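Local coordinates for Rna-binding protein with serine-rich domain 1 (Homo sapiens, PDB 4A8X) that serves as an auxiliary component of the splicing-dependent exon junction complex on mRNA and helps form the ASAP complex through its RNA recognition motif, at residues G29-I34 with A50-E55; E23-Y28 with K65-G70; V7-L12 with I77-V82; T13-K18 with Q71-E76; K3-H8 with E55-A60. All blocks are in the same frame, centred on the assembly; numbering follows the deposited sequence.

In the fold
The five contacts tie together one compact RNA recognition motif, an antiparallel sheet backed by helices 18-26 and 57-67. Interactions 1 and 3 pair strands of this sheet; strand 6-10 lies between strands 46-54 and 75-82, so the two contacts are joined by backbone bonds. Interaction 2 packs the ends of the two helices together, its centre about 11 Å from that of interaction 1 and about 10 Å from that of interaction 3. Interactions 4 and 5 sit at opposite ends of the domain, their centres about 21 Å apart. Along the chain, interactions 1, 2 and 4 are nested inside the loop closed by interaction 3, which links the first and last long strands.

Interaction 1 (G29-I34 with A50-E55); sequences GKIKMI and AYVEFE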
# COMPACT_ATOMS: atom_id res chain seq x y z
N GLY A 29 -1.59 -23.55 -2.43
CA GLY A 29 -2.46 -24.67 -2.15
C GLY A 29 -3.91 -24.26 -2.19
O GLY A 29 -4.22 -23.11 -2.46
N LYS A 30 -4.78 -25.22 -1.92
CA LYS A 30 -6.21 -25.00 -1.90
C LYS A 30 -6.63 -24.40 -0.56
O LYS A 30 -6.39 -24.98 0.49
CB LYS A 30 -6.95 -26.32 -2.06
CG LYS A 30 -8.42 -26.16 -2.30
CD LYS A 30 -8.69 -25.59 -3.69
CE LYS A 30 -10.19 -25.33 -3.90
NZ LYS A 30 -10.51 -24.83 -5.29
N ILE A 31 -7.30 -23.26 -0.63
CA ILE A 31 -7.72 -22.55 0.57
C ILE A 31 -9.13 -23.00 0.93
O ILE A 31 -10.04 -22.98 0.10
CB ILE A 31 -7.67 -21.04 0.36
CG1 ILE A 31 -6.21 -20.61 0.11
CG2 ILE A 31 -8.22 -20.36 1.59
CD1 ILE A 31 -5.99 -19.16 -0.07
N LYS A 32 -9.30 -23.43 2.17
CA LYS A 32 -10.59 -23.91 2.66
C LYS A 32 -11.37 -22.85 3.43
O LYS A 32 -12.59 -22.93 3.52
CB LYS A 32 -10.35 -25.12 3.55
CG LYS A 32 -11.55 -25.54 4.35
CD LYS A 32 -11.25 -26.78 5.21
CE LYS A 32 -12.54 -27.48 5.63
NZ LYS A 32 -12.30 -28.91 5.97
N MET A 33 -10.67 -21.86 3.99
CA MET A 33 -11.33 -20.77 4.72
C MET A 33 -10.40 -19.57 4.84
O MET A 33 -9.18 -19.75 4.95
CB MET A 33 -11.74 -21.24 6.11
CG MET A 33 -12.71 -20.31 6.81
SD MET A 33 -14.47 -20.75 6.53
CE MET A 33 -14.52 -22.50 6.92
N ILE A 34 -10.97 -18.36 4.76
CA ILE A 34 -10.24 -17.13 5.05
C ILE A 34 -11.00 -16.26 6.06
O ILE A 34 -12.24 -16.18 6.03
CB ILE A 34 -10.00 -16.27 3.80
CG1 ILE A 34 -9.29 -17.09 2.71
CG2 ILE A 34 -9.14 -15.06 4.15
CD1 ILE A 34 -8.74 -16.25 1.58
N ALA A 50 -4.81 -11.43 8.32
CA ALA A 50 -5.76 -12.44 7.86
C ALA A 50 -5.36 -13.83 8.37
O ALA A 50 -4.18 -14.10 8.58
CB ALA A 50 -5.83 -12.47 6.34
N TYR A 51 -6.35 -14.70 8.56
CA TYR A 51 -6.05 -16.12 8.74
C TYR A 51 -6.41 -16.85 7.45
O TYR A 51 -7.46 -16.58 6.83
CB TYR A 51 -6.81 -16.72 9.90
CG TYR A 51 -6.48 -16.13 11.24
CD1 TYR A 51 -5.52 -16.72 12.05
CD2 TYR A 51 -7.15 -15.01 11.71
CE1 TYR A 51 -5.22 -16.20 13.31
CE2 TYR A 51 -6.87 -14.49 12.99
CZ TYR A 51 -5.90 -15.10 13.77
OH TYR A 51 -5.58 -14.61 15.01
N VAL A 52 -5.53 -17.75 7.04
CA VAL A 52 -5.78 -18.59 5.87
C VAL A 52 -5.63 -20.08 6.25
O VAL A 52 -4.60 -20.49 6.80
CB VAL A 52 -4.84 -18.21 4.70
CG1 VAL A 52 -5.06 -19.13 3.52
CG2 VAL A 52 -5.08 -16.73 4.28
N GLU A 53 -6.66 -20.87 5.98
CA GLU A 53 -6.61 -22.30 6.28
C GLU A 53 -6.56 -23.08 4.98
O GLU A 53 -7.43 -22.90 4.13
CB GLU A 53 -7.81 -22.73 7.12
CG GLU A 53 -7.85 -24.23 7.32
CD GLU A 53 -8.89 -24.67 8.31
OE1 GLU A 53 -10.05 -24.89 7.89
OE2 GLU A 53 -8.54 -24.82 9.51
N PHE A 54 -5.55 -23.93 4.85
CA PHE A 54 -5.36 -24.74 3.66
C PHE A 54 -5.96 -26.12 3.88
O PHE A 54 -6.33 -26.49 5.00
CB PHE A 54 -3.89 -24.87 3.31
CG PHE A 54 -3.26 -23.59 2.86
CD1 PHE A 54 -3.35 -23.19 1.51
CD2 PHE A 54 -2.59 -22.77 3.76
CE1 PHE A 54 -2.77 -22.01 1.08
CE2 PHE A 54 -2.02 -21.55 3.35
CZ PHE A 54 -2.10 -21.17 1.99
N GLU A 55 -6.06 -26.88 2.80
CA GLU A 55 -6.58 -28.23 2.83
C GLU A 55 -5.63 -29.22 3.51
O GLU A 55 -6.08 -30.22 4.11
CB GLU A 55 -6.87 -28.67 1.38
CG GLU A 55 -7.50 -30.01 1.30
CD GLU A 55 -7.72 -30.49 -0.14
OE1 GLU A 55 -7.08 -29.94 -1.09
OE2 GLU A 55 -8.54 -31.42 -0.29
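The carbonyl oxygen of Glu53 is gripped by two successive amides: Lys32 N lies 2.8 Å from Glu53 O, and Met33 N adds a weak bond to the same Glu53 O at 3.4 Å. Two residues thus face one, a classic beta bulge that shifts the register of the antiparallel pair. Beyond the bulge, Glu53 N returns a nearly straight bond of 2.9 Å to Met33 O. Before it, Glu55 N meets Lys30 O at 3.0 Å. On one side of the pair the Lys32 and Glu53 side chains run side by side in the same direction, with CD of the lysine 3.5 Å from OE1 of the glutamate; the ammonium itself stays farther off. The other side is apolar. With Ile31 CG1 anti to its own carbonyl carbon (chi1 -64°), that atom lies 3.8 Å from Phe54 CE1, while Ile31 CD1 touches Val52 CG1 at 3.7 Å. An alanine in place of Ile31 would probably open a gap beside Val52 CG1 and the Phe54 ring. Helix 18-26 packs on Ile31 through Met22 and Phe25, helix 57-67 meets Phe54 through Ala60 and Ala63, and strand 6-10 bonds along the far edge of strand 46-54.

Interaction 2 (E23-Y28 with K65-G70); sequences EIFSTY and KHMDGG
Tyr28 forms the close part of this contact, with Met67 and the near end of the His66 side chain. The tyrosine ring touches both residues: Tyr28 CE1 lies 3.5 Å from His66 CB and 3.6 Å from His66 CG, and on the other branch Tyr28 CE2 lies 3.7 Å from Met67 CG. The Tyr28 and Met67 side chains cross at about a right angle. Phe25, near the end of helix 18-26, crosses Met67 obliquely, its CE1 3.9 Å from Met67 CB. The Tyr28 ring is also backed within its own segment, where Thr27 CB lies above one face, and Thr27 OG1 is in turn tied to Ile24 O at 2.7 Å.

The packing is looser elsewhere. The methionine chain bends twice, and its last torsion (chi3 -82°) places Met67 CE 4.1 Å from Ile24 CG2. The imidazole of the partly exposed His66 is oblique to the Tyr28 ring, the planes 39° apart, and His66 ND1 is engaged by Lys62 O. A chain of another protein also reaches this side, packing on Tyr28 and bonding to the His66 backbone.

Between the two segments, then, the end of helix 18-26 and the residues after it are joined to the end of helix 57-67 by shape and apolar burial. Such a contact depends on how closely Met67 packs against Phe25, Tyr28 and Ile24, not on any directional bond.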
# COMPACT_ATOMS: atom_id res chain seq x y z
N GLU A 23 -6.12 -14.72 -3.94
CA GLU A 23 -5.31 -14.85 -5.15
C GLU A 23 -3.84 -15.19 -4.83
O GLU A 23 -3.24 -16.11 -5.42
CB GLU A 23 -5.41 -13.57 -5.99
CG GLU A 23 -4.60 -13.62 -7.23
CD GLU A 23 -4.72 -12.36 -8.07
OE1 GLU A 23 -5.60 -11.52 -7.82
OE2 GLU A 23 -3.92 -12.23 -9.00
N ILE A 24 -3.24 -14.48 -3.87
CA ILE A 24 -1.83 -14.66 -3.61
C ILE A 24 -1.55 -16.05 -2.97
O ILE A 24 -0.65 -16.76 -3.38
CB ILE A 24 -1.32 -13.51 -2.68
CG1 ILE A 24 -1.22 -12.20 -3.48
CG2 ILE A 24 -0.00 -13.86 -2.05
CD1 ILE A 24 -1.05 -10.94 -2.59
N PHE A 25 -2.31 -16.41 -1.95
CA PHE A 25 -1.99 -17.60 -1.17
C PHE A 25 -2.48 -18.89 -1.83
O PHE A 25 -2.01 -20.00 -1.53
CB PHE A 25 -2.48 -17.40 0.26
CG PHE A 25 -1.53 -16.54 1.05
CD1 PHE A 25 -0.46 -17.11 1.67
CD2 PHE A 25 -1.67 -15.16 1.07
CE1 PHE A 25 0.49 -16.31 2.35
CE2 PHE A 25 -0.73 -14.36 1.73
CZ PHE A 25 0.35 -14.96 2.38
N SER A 26 -3.39 -18.74 -2.78
CA SER A 26 -3.83 -19.88 -3.58
C SER A 26 -2.66 -20.39 -4.42
O SER A 26 -2.65 -21.56 -4.84
CB SER A 26 -5.00 -19.49 -4.48
OG SER A 26 -6.19 -19.45 -3.72
N THR A 27 -1.67 -19.54 -4.64
CA THR A 27 -0.39 -19.97 -5.23
C THR A 27 0.16 -21.22 -4.51
O THR A 27 0.87 -22.01 -5.12
CB THR A 27 0.72 -18.83 -5.16
OG1 THR A 27 0.24 -17.65 -5.79
CG2 THR A 27 2.02 -19.26 -5.88
N TYR A 28 -0.14 -21.37 -3.21
CA TYR A 28 0.56 -22.36 -2.39
C TYR A 28 -0.32 -23.58 -2.05
O TYR A 28 0.17 -24.53 -1.45
CB TYR A 28 1.19 -21.71 -1.12
CG TYR A 28 2.11 -20.60 -1.53
CD1 TYR A 28 3.32 -20.87 -2.12
CD2 TYR A 28 1.75 -19.25 -1.38
CE1 TYR A 28 4.17 -19.87 -2.55
CE2 TYR A 28 2.59 -18.24 -1.84
CZ TYR A 28 3.81 -18.55 -2.40
OH TYR A 28 4.66 -17.57 -2.85
N LYS A 65 6.93 -21.18 4.24
CA LYS A 65 8.24 -21.23 3.58
C LYS A 65 8.49 -20.04 2.61
O LYS A 65 9.53 -19.36 2.71
CB LYS A 65 8.33 -22.60 2.87
CG LYS A 65 9.67 -22.99 2.32
CD LYS A 65 9.65 -24.42 1.72
CE LYS A 65 10.74 -24.57 0.66
NZ LYS A 65 10.74 -25.88 -0.05
N HIS A 66 7.54 -19.77 1.70
CA HIS A 66 7.69 -18.72 0.68
C HIS A 66 7.27 -17.32 1.11
O HIS A 66 7.68 -16.34 0.49
CB HIS A 66 6.92 -19.10 -0.59
CG HIS A 66 7.47 -20.32 -1.27
ND1 HIS A 66 7.45 -21.56 -0.68
CD2 HIS A 66 8.09 -20.47 -2.46
CE1 HIS A 66 8.03 -22.44 -1.49
NE2 HIS A 66 8.42 -21.80 -2.57
N MET A 67 6.44 -17.18 2.14
CA MET A 67 5.85 -15.86 2.40
C MET A 67 6.07 -15.26 3.80
O MET A 67 5.73 -14.10 4.02
CB MET A 67 4.35 -15.89 2.08
CG MET A 67 4.06 -15.86 0.59
SD MET A 67 4.70 -14.41 -0.33
CE MET A 67 3.42 -13.16 0.02
N ASP A 68 6.65 -16.00 4.74
CA ASP A 68 7.00 -15.40 6.01
C ASP A 68 8.24 -14.57 5.73
O ASP A 68 9.29 -15.13 5.44
CB ASP A 68 7.28 -16.42 7.09
CG ASP A 68 7.66 -15.76 8.39
OD1 ASP A 68 7.02 -14.76 8.78
OD2 ASP A 68 8.59 -16.24 9.02
N GLY A 69 8.12 -13.25 5.72
CA GLY A 69 9.20 -12.42 5.22
C GLY A 69 9.08 -12.02 3.77
O GLY A 69 9.94 -11.29 3.25
N GLY A 70 8.02 -12.48 3.10
CA GLY A 70 7.72 -12.11 1.73
C GLY A 70 7.13 -10.69 1.75
O GLY A 70 7.11 -10.02 2.81

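Interaction 3 (V7-L12 with I77-V82); sequences VHIGRL and ITATAV
His8 and Thr80 exchange a pair of backbone bonds, His8 N to Thr80 O at 2.8 Å and Thr80 N to His8 O at 3.0 Å. Gly10 and Thr78 repeat the pattern, with Gly10 N 3.0 Å from Thr78 O. The return bond from Thr78 N to Gly10 O is longer, at 3.2 Å, and its donor stands above the carbonyl plane. Gly10 suits this position, because a side chain there would clash with Thr78 OG1.

A water bridges the two strands, donating to His8 O at 2.8 Å. It also bonds to His8 ND1, lying at the edge of the imidazole, and to Thr78 OG1, linking the ring through water to the neighbouring strand. On the opposite face, Ile9 CD1 rests 3.9 Å from Ala79 CB, and Ile9 CG2 lies equally far from Ile77 CD1.

Farther out, helices 18-26 and 57-67 cover that apolar face through Phe25 and Leu64, while the Tyr51 ring meets His8 edge-to-face. Segment 7-12 occupies the place of, and resembles, the RNP2 motif, with His8 where many relatives carry a phenylalanine or tyrosine; it pairs here with the last long strand of the RNA recognition motif.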
# COMPACT_ATOMS: atom_id res chain seq x y z
N VAL A 7 -2.78 -20.57 8.86
CA VAL A 7 -1.69 -19.61 9.02
C VAL A 7 -2.23 -18.18 9.27
O VAL A 7 -3.27 -17.79 8.71
CB VAL A 7 -0.76 -19.58 7.77
CG1 VAL A 7 -0.25 -21.02 7.40
CG2 VAL A 7 -1.44 -18.96 6.60
N HIS A 8 -1.52 -17.42 10.12
CA HIS A 8 -1.82 -15.99 10.35
C HIS A 8 -0.89 -15.17 9.45
O HIS A 8 0.33 -15.37 9.45
CB HIS A 8 -1.59 -15.63 11.83
CG HIS A 8 -1.75 -14.17 12.14
ND1 HIS A 8 -0.72 -13.27 11.99
CD2 HIS A 8 -2.80 -13.47 12.62
CE1 HIS A 8 -1.13 -12.06 12.38
NE2 HIS A 8 -2.40 -12.15 12.76
N ILE A 9 -1.47 -14.28 8.68
CA ILE A 9 -0.71 -13.35 7.85
C ILE A 9 -0.78 -11.95 8.46
O ILE A 9 -1.88 -11.42 8.67
CB ILE A 9 -1.30 -13.27 6.42
CG1 ILE A 9 -1.45 -14.66 5.81
CG2 ILE A 9 -0.46 -12.37 5.53
CD1 ILE A 9 -0.17 -15.53 5.87
N GLY A 10 0.38 -11.34 8.73
CA GLY A 10 0.45 -10.07 9.43
C GLY A 10 1.09 -8.97 8.59
O GLY A 10 1.76 -9.24 7.59
N ARG A 11 0.88 -7.73 9.01
CA ARG A 11 1.46 -6.54 8.37
C ARG A 11 0.90 -6.27 6.97
O ARG A 11 1.60 -5.84 6.07
CB ARG A 11 2.99 -6.65 8.33
CG ARG A 11 3.69 -6.64 9.71
CD ARG A 11 3.66 -5.24 10.39
NE ARG A 11 4.36 -4.19 9.62
CZ ARG A 11 4.09 -2.88 9.67
NH1 ARG A 11 3.12 -2.42 10.46
NH2 ARG A 11 4.77 -2.02 8.91
N LEU A 12 -0.38 -6.54 6.78
CA LEU A 12 -1.02 -6.28 5.51
C LEU A 12 -1.29 -4.79 5.43
O LEU A 12 -1.85 -4.22 6.39
CB LEU A 12 -2.34 -7.06 5.42
CG LEU A 12 -2.24 -8.59 5.38
CD1 LEU A 12 -3.62 -9.29 5.26
CD2 LEU A 12 -1.34 -9.05 4.21
N ILE A 77 5.72 -8.88 5.05
CA ILE A 77 4.63 -9.47 5.86
C ILE A 77 5.18 -10.60 6.73
O ILE A 77 6.30 -11.06 6.53
CB ILE A 77 3.49 -10.09 4.98
CG1 ILE A 77 4.04 -11.22 4.13
CG2 ILE A 77 2.80 -9.02 4.08
CD1 ILE A 77 2.98 -12.24 3.75
N THR A 78 4.42 -11.00 7.72
CA THR A 78 4.75 -12.15 8.58
C THR A 78 3.77 -13.29 8.24
O THR A 78 2.64 -13.03 7.84
CB THR A 78 4.61 -11.82 10.07
OG1 THR A 78 3.26 -11.41 10.37
CG2 THR A 78 5.59 -10.70 10.47
N ALA A 79 4.22 -14.53 8.36
CA ALA A 79 3.35 -15.69 8.16
C ALA A 79 3.69 -16.72 9.23
O ALA A 79 4.86 -17.08 9.39
CB ALA A 79 3.53 -16.26 6.76
N THR A 80 2.70 -17.13 10.01
CA THR A 80 2.99 -18.02 11.12
C THR A 80 1.88 -19.04 11.32
O THR A 80 0.70 -18.75 11.16
CB THR A 80 3.20 -17.24 12.45
OG1 THR A 80 1.93 -17.00 13.04
CG2 THR A 80 3.86 -15.90 12.23
N ALA A 81 2.26 -20.25 11.71
CA ALA A 81 1.28 -21.31 11.91
C ALA A 81 0.42 -21.02 13.10
O ALA A 81 0.87 -20.47 14.11
CB ALA A 81 1.98 -22.68 12.11
N VAL A 82 -0.82 -21.44 13.02
CA VAL A 82 -1.77 -21.21 14.10
C VAL A 82 -2.54 -22.46 14.44
O VAL A 82 -3.11 -23.11 13.56
CB VAL A 82 -2.79 -20.13 13.68
CG1 VAL A 82 -3.99 -20.10 14.67
CG2 VAL A 82 -2.08 -18.80 13.59
O HOH W 1 1.92 -13.76 11.18

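Interaction 4 (T13-K18 with Q71-E76); sequences TRNVTK and QIDGQE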
# COMPACT_ATOMS: atom_id res chain seq x y z
N THR A 13 -0.92 -4.14 4.32
CA THR A 13 -1.28 -2.74 4.16
C THR A 13 -2.78 -2.52 4.05
O THR A 13 -3.55 -3.47 3.80
CB THR A 13 -0.60 -2.07 2.96
OG1 THR A 13 -1.30 -2.40 1.78
CG2 THR A 13 0.87 -2.46 2.86
N ARG A 14 -3.20 -1.26 4.24
CA ARG A 14 -4.59 -0.87 4.09
C ARG A 14 -5.13 -0.99 2.65
O ARG A 14 -6.32 -0.88 2.41
CB ARG A 14 -4.74 0.56 4.64
CG ARG A 14 -6.12 1.19 4.60
CD ARG A 14 -6.16 2.30 5.68
NE ARG A 14 -6.13 1.71 7.02
CZ ARG A 14 -5.86 2.38 8.13
NH1 ARG A 14 -5.56 3.68 8.10
NH2 ARG A 14 -5.88 1.74 9.29
N ASN A 15 -4.25 -1.19 1.66
CA ASN A 15 -4.72 -1.46 0.30
C ASN A 15 -5.13 -2.95 0.09
O ASN A 15 -5.81 -3.28 -0.89
CB ASN A 15 -3.62 -1.18 -0.76
CG ASN A 15 -3.34 0.27 -0.96
OD1 ASN A 15 -4.24 1.12 -0.95
ND2 ASN A 15 -2.07 0.59 -1.18
N VAL A 16 -4.68 -3.86 0.96
CA VAL A 16 -4.85 -5.31 0.68
C VAL A 16 -6.28 -5.79 0.98
O VAL A 16 -6.77 -5.61 2.09
CB VAL A 16 -3.82 -6.16 1.48
CG1 VAL A 16 -4.03 -7.67 1.23
CG2 VAL A 16 -2.39 -5.75 1.12
N THR A 17 -6.92 -6.39 -0.02
CA THR A 17 -8.28 -6.92 0.07
C THR A 17 -8.27 -8.42 0.36
O THR A 17 -7.26 -9.09 0.16
CB THR A 17 -9.07 -6.72 -1.24
OG1 THR A 17 -8.48 -7.48 -2.31
CG2 THR A 17 -9.14 -5.22 -1.62
N LYS A 18 -9.42 -8.93 0.81
CA LYS A 18 -9.60 -10.36 1.02
C LYS A 18 -9.35 -11.12 -0.28
O LYS A 18 -8.77 -12.18 -0.23
CB LYS A 18 -11.02 -10.68 1.57
N GLN A 71 6.72 -10.21 0.60
CA GLN A 71 6.20 -8.85 0.46
C GLN A 71 4.84 -8.81 -0.19
O GLN A 71 4.60 -9.53 -1.15
CB GLN A 71 7.15 -8.00 -0.40
CG GLN A 71 8.53 -7.81 0.20
CD GLN A 71 9.48 -7.18 -0.79
OE1 GLN A 71 9.37 -5.99 -1.08
NE2 GLN A 71 10.39 -7.98 -1.34
N ILE A 72 3.96 -7.95 0.32
CA ILE A 72 2.66 -7.69 -0.29
C ILE A 72 2.38 -6.17 -0.26
O ILE A 72 2.50 -5.53 0.80
CB ILE A 72 1.51 -8.45 0.41
CG1 ILE A 72 1.74 -9.99 0.45
CG2 ILE A 72 0.15 -8.10 -0.30
CD1 ILE A 72 0.57 -10.82 1.08
N ASP A 73 2.06 -5.63 -1.42
CA ASP A 73 1.88 -4.19 -1.64
C ASP A 73 3.00 -3.34 -1.04
O ASP A 73 2.72 -2.37 -0.31
CB ASP A 73 0.53 -3.71 -1.08
CG ASP A 73 0.20 -2.30 -1.49
OD1 ASP A 73 0.61 -1.87 -2.60
OD2 ASP A 73 -0.46 -1.60 -0.67
N GLY A 74 4.25 -3.74 -1.29
CA GLY A 74 5.40 -2.94 -0.96
C GLY A 74 5.83 -3.02 0.48
O GLY A 74 6.67 -2.25 0.93
N GLN A 75 5.24 -3.95 1.22
CA GLN A 75 5.51 -4.09 2.63
C GLN A 75 5.84 -5.55 2.97
O GLN A 75 5.18 -6.49 2.50
CB GLN A 75 4.30 -3.61 3.45
CG GLN A 75 4.54 -3.57 4.95
CD GLN A 75 3.60 -2.60 5.62
OE1 GLN A 75 3.82 -1.37 5.57
NE2 GLN A 75 2.52 -3.13 6.21
N GLU A 76 6.87 -5.75 3.78
CA GLU A 76 7.21 -7.07 4.28
C GLU A 76 6.13 -7.62 5.25
O GLU A 76 5.65 -6.90 6.13
CB GLU A 76 8.59 -7.07 4.89
CG GLU A 76 9.05 -8.44 5.39
CD GLU A 76 10.51 -8.48 5.85
OE1 GLU A 76 11.37 -7.75 5.27
OE2 GLU A 76 10.79 -9.26 6.78
O HOH W 2 1.14 -5.95 3.31
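The Asn15 amide meets the Asp73 carboxylate at OD2, their planes 55° apart. Asn15 ND2 approaches Asp73 OD2 on the syn side at 2.8 Å, somewhat out of the carboxylate plane but close to the plane of its own amide. The anti lone pair of Asp73 OD2 takes the hydroxyl of Thr13, OG1 to OD2 2.7 Å. A third flat group, the amide of Gln75, lies beside Thr13 CG2; Gln75 NE2 itself bonds to Arg11 O.

Thr13 OG1 also accepts from Asn15 N at 3.2 Å, an ST turn, consistent with both donors being held near the aspartate. An alanine at Asp73 would probably leave Thr13 OG1 and Asn15 ND2 without their shared acceptor and the loop less firmly tied to the hairpin. Val16 CG2 touches Ile72 CG2 at 3.7 Å, and a water spans Thr13 N and Ile72 O.

Asp73 OD1 and Asn15 ND2 bond to the backbone of another protein's chain, and a strand of a further chain pairs with Gln71 and Ile72. Within the domain, the contact joins the loop between strand 6-10 and helix 18-26 to the type I' turn between strands 71-72 and 75-82, with Ile24 and Phe25 of that helix packing on Ile72.

Interaction 5 (K3-H8 with E55-A60); sequences KPTKVH and ENPDEA
Thr5 chi1 of 53° sets OG1 between the backbone N and the carbonyl carbon, which leaves the methyl CG2 anti to the carbonyl carbon; Thr5 CG2 lies 3.5 Å from Pro57 N and almost as near to Asn56 C. Val7 CG1, likewise anti to its carbonyl carbon, comes to 3.9 Å from Ala60 CB. The alanine methyl is met by backbone as well, lying 3.6 Å from Thr5 O. At the outer end Pro57 CB touches Lys3 CB at 3.8 Å.

A water spans the two segments beside this packing, donating to Pro4 O at 2.8 Å and to Pro57 O at 3.0 Å.

The N-terminus of the helix that begins at Pro57 carries a capping box: Asn56 OD1 accepts from Glu59 N at 3.0 Å, and Asn56 N in turn donates to Glu59 OE1. The other oxygen of Glu59 holds Lys30 N, tying the start of helix 57-67 to the chain that leads into strand 31-39.

Across the segments the direct contact is thus chiefly methyl and proline ring against backbone. The first turn of the helix, capped by Asn56 and Glu59, lies close against the start of strand 6-10, consistent with the small side chain of Ala60 at this point, and water joins two carbonyls that could not bond to each other.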
# COMPACT_ATOMS: atom_id res chain seq x y z
N LYS A 3 0.26 -31.83 11.97
CA LYS A 3 0.82 -30.52 11.67
C LYS A 3 -0.34 -29.56 11.34
O LYS A 3 -1.44 -30.00 10.96
CB LYS A 3 1.86 -30.61 10.52
CG LYS A 3 3.17 -31.38 10.86
CD LYS A 3 4.11 -31.44 9.62
CE LYS A 3 5.39 -32.27 9.86
NZ LYS A 3 6.15 -32.54 8.58
N PRO A 4 -0.11 -28.26 11.51
CA PRO A 4 -1.18 -27.28 11.34
C PRO A 4 -1.49 -27.02 9.87
O PRO A 4 -0.60 -27.17 9.04
CB PRO A 4 -0.58 -26.01 11.92
CG PRO A 4 0.91 -26.16 11.68
CD PRO A 4 1.17 -27.62 11.90
N THR A 5 -2.72 -26.60 9.58
CA THR A 5 -3.11 -26.15 8.23
C THR A 5 -3.48 -24.66 8.15
O THR A 5 -3.67 -24.13 7.06
CB THR A 5 -4.32 -26.94 7.76
OG1 THR A 5 -5.34 -26.83 8.75
CG2 THR A 5 -3.98 -28.44 7.55
N LYS A 6 -3.59 -24.00 9.30
CA LYS A 6 -4.03 -22.61 9.34
C LYS A 6 -2.83 -21.68 9.57
O LYS A 6 -1.98 -21.97 10.41
CB LYS A 6 -5.06 -22.42 10.44
CG LYS A 6 -5.71 -21.01 10.45
CD LYS A 6 -6.58 -20.79 11.72
CE LYS A 6 -7.68 -21.81 11.85
NZ LYS A 6 -8.39 -21.69 13.16
N VAL A 7 -2.78 -20.57 8.86
CA VAL A 7 -1.69 -19.61 9.02
C VAL A 7 -2.23 -18.18 9.27
O VAL A 7 -3.27 -17.79 8.71
CB VAL A 7 -0.76 -19.58 7.77
CG1 VAL A 7 -0.25 -21.02 7.40
CG2 VAL A 7 -1.44 -18.96 6.60
N HIS A 8 -1.52 -17.42 10.12
CA HIS A 8 -1.82 -15.99 10.35
C HIS A 8 -0.89 -15.17 9.45
O HIS A 8 0.33 -15.37 9.45
CB HIS A 8 -1.59 -15.63 11.83
CG HIS A 8 -1.75 -14.17 12.14
ND1 HIS A 8 -0.72 -13.27 11.99
CD2 HIS A 8 -2.80 -13.47 12.62
CE1 HIS A 8 -1.13 -12.06 12.38
NE2 HIS A 8 -2.40 -12.15 12.76
N GLU A 55 -6.06 -26.88 2.80
CA GLU A 55 -6.58 -28.23 2.83
C GLU A 55 -5.63 -29.22 3.51
O GLU A 55 -6.08 -30.22 4.11
CB GLU A 55 -6.87 -28.67 1.38
CG GLU A 55 -7.50 -30.01 1.30
CD GLU A 55 -7.72 -30.49 -0.14
OE1 GLU A 55 -7.08 -29.94 -1.09
OE2 GLU A 55 -8.54 -31.42 -0.29
N ASN A 56 -4.33 -29.00 3.41
CA ASN A 56 -3.40 -29.94 4.04
C ASN A 56 -2.14 -29.26 4.55
O ASN A 56 -1.79 -28.17 4.12
CB ASN A 56 -3.08 -31.14 3.09
CG ASN A 56 -2.13 -30.78 1.97
OD1 ASN A 56 -1.04 -30.28 2.22
ND2 ASN A 56 -2.53 -31.06 0.73
N PRO A 57 -1.49 -29.87 5.53
CA PRO A 57 -0.32 -29.28 6.17
C PRO A 57 0.83 -28.97 5.23
O PRO A 57 1.56 -28.02 5.50
CB PRO A 57 0.12 -30.35 7.18
CG PRO A 57 -1.08 -31.18 7.40
CD PRO A 57 -1.81 -31.19 6.10
N ASP A 58 1.03 -29.77 4.19
CA ASP A 58 2.11 -29.52 3.23
C ASP A 58 1.93 -28.14 2.57
O ASP A 58 2.86 -27.40 2.40
CB ASP A 58 2.11 -30.63 2.18
CG ASP A 58 2.40 -32.01 2.78
OD1 ASP A 58 3.26 -32.07 3.68
OD2 ASP A 58 1.78 -33.01 2.38
N GLU A 59 0.71 -27.82 2.21
CA GLU A 59 0.42 -26.53 1.61
C GLU A 59 0.72 -25.37 2.58
O GLU A 59 1.39 -24.39 2.22
CB GLU A 59 -1.05 -26.50 1.22
CG GLU A 59 -1.37 -27.29 -0.03
CD GLU A 59 -2.85 -27.56 -0.13
OE1 GLU A 59 -3.50 -27.60 0.94
OE2 GLU A 59 -3.37 -27.70 -1.25
N ALA A 60 0.22 -25.47 3.82
CA ALA A 60 0.49 -24.44 4.83
C ALA A 60 1.99 -24.24 5.06
O ALA A 60 2.49 -23.10 5.13
CB ALA A 60 -0.24 -24.75 6.15
O HOH W 3 2.08 -27.31 8.38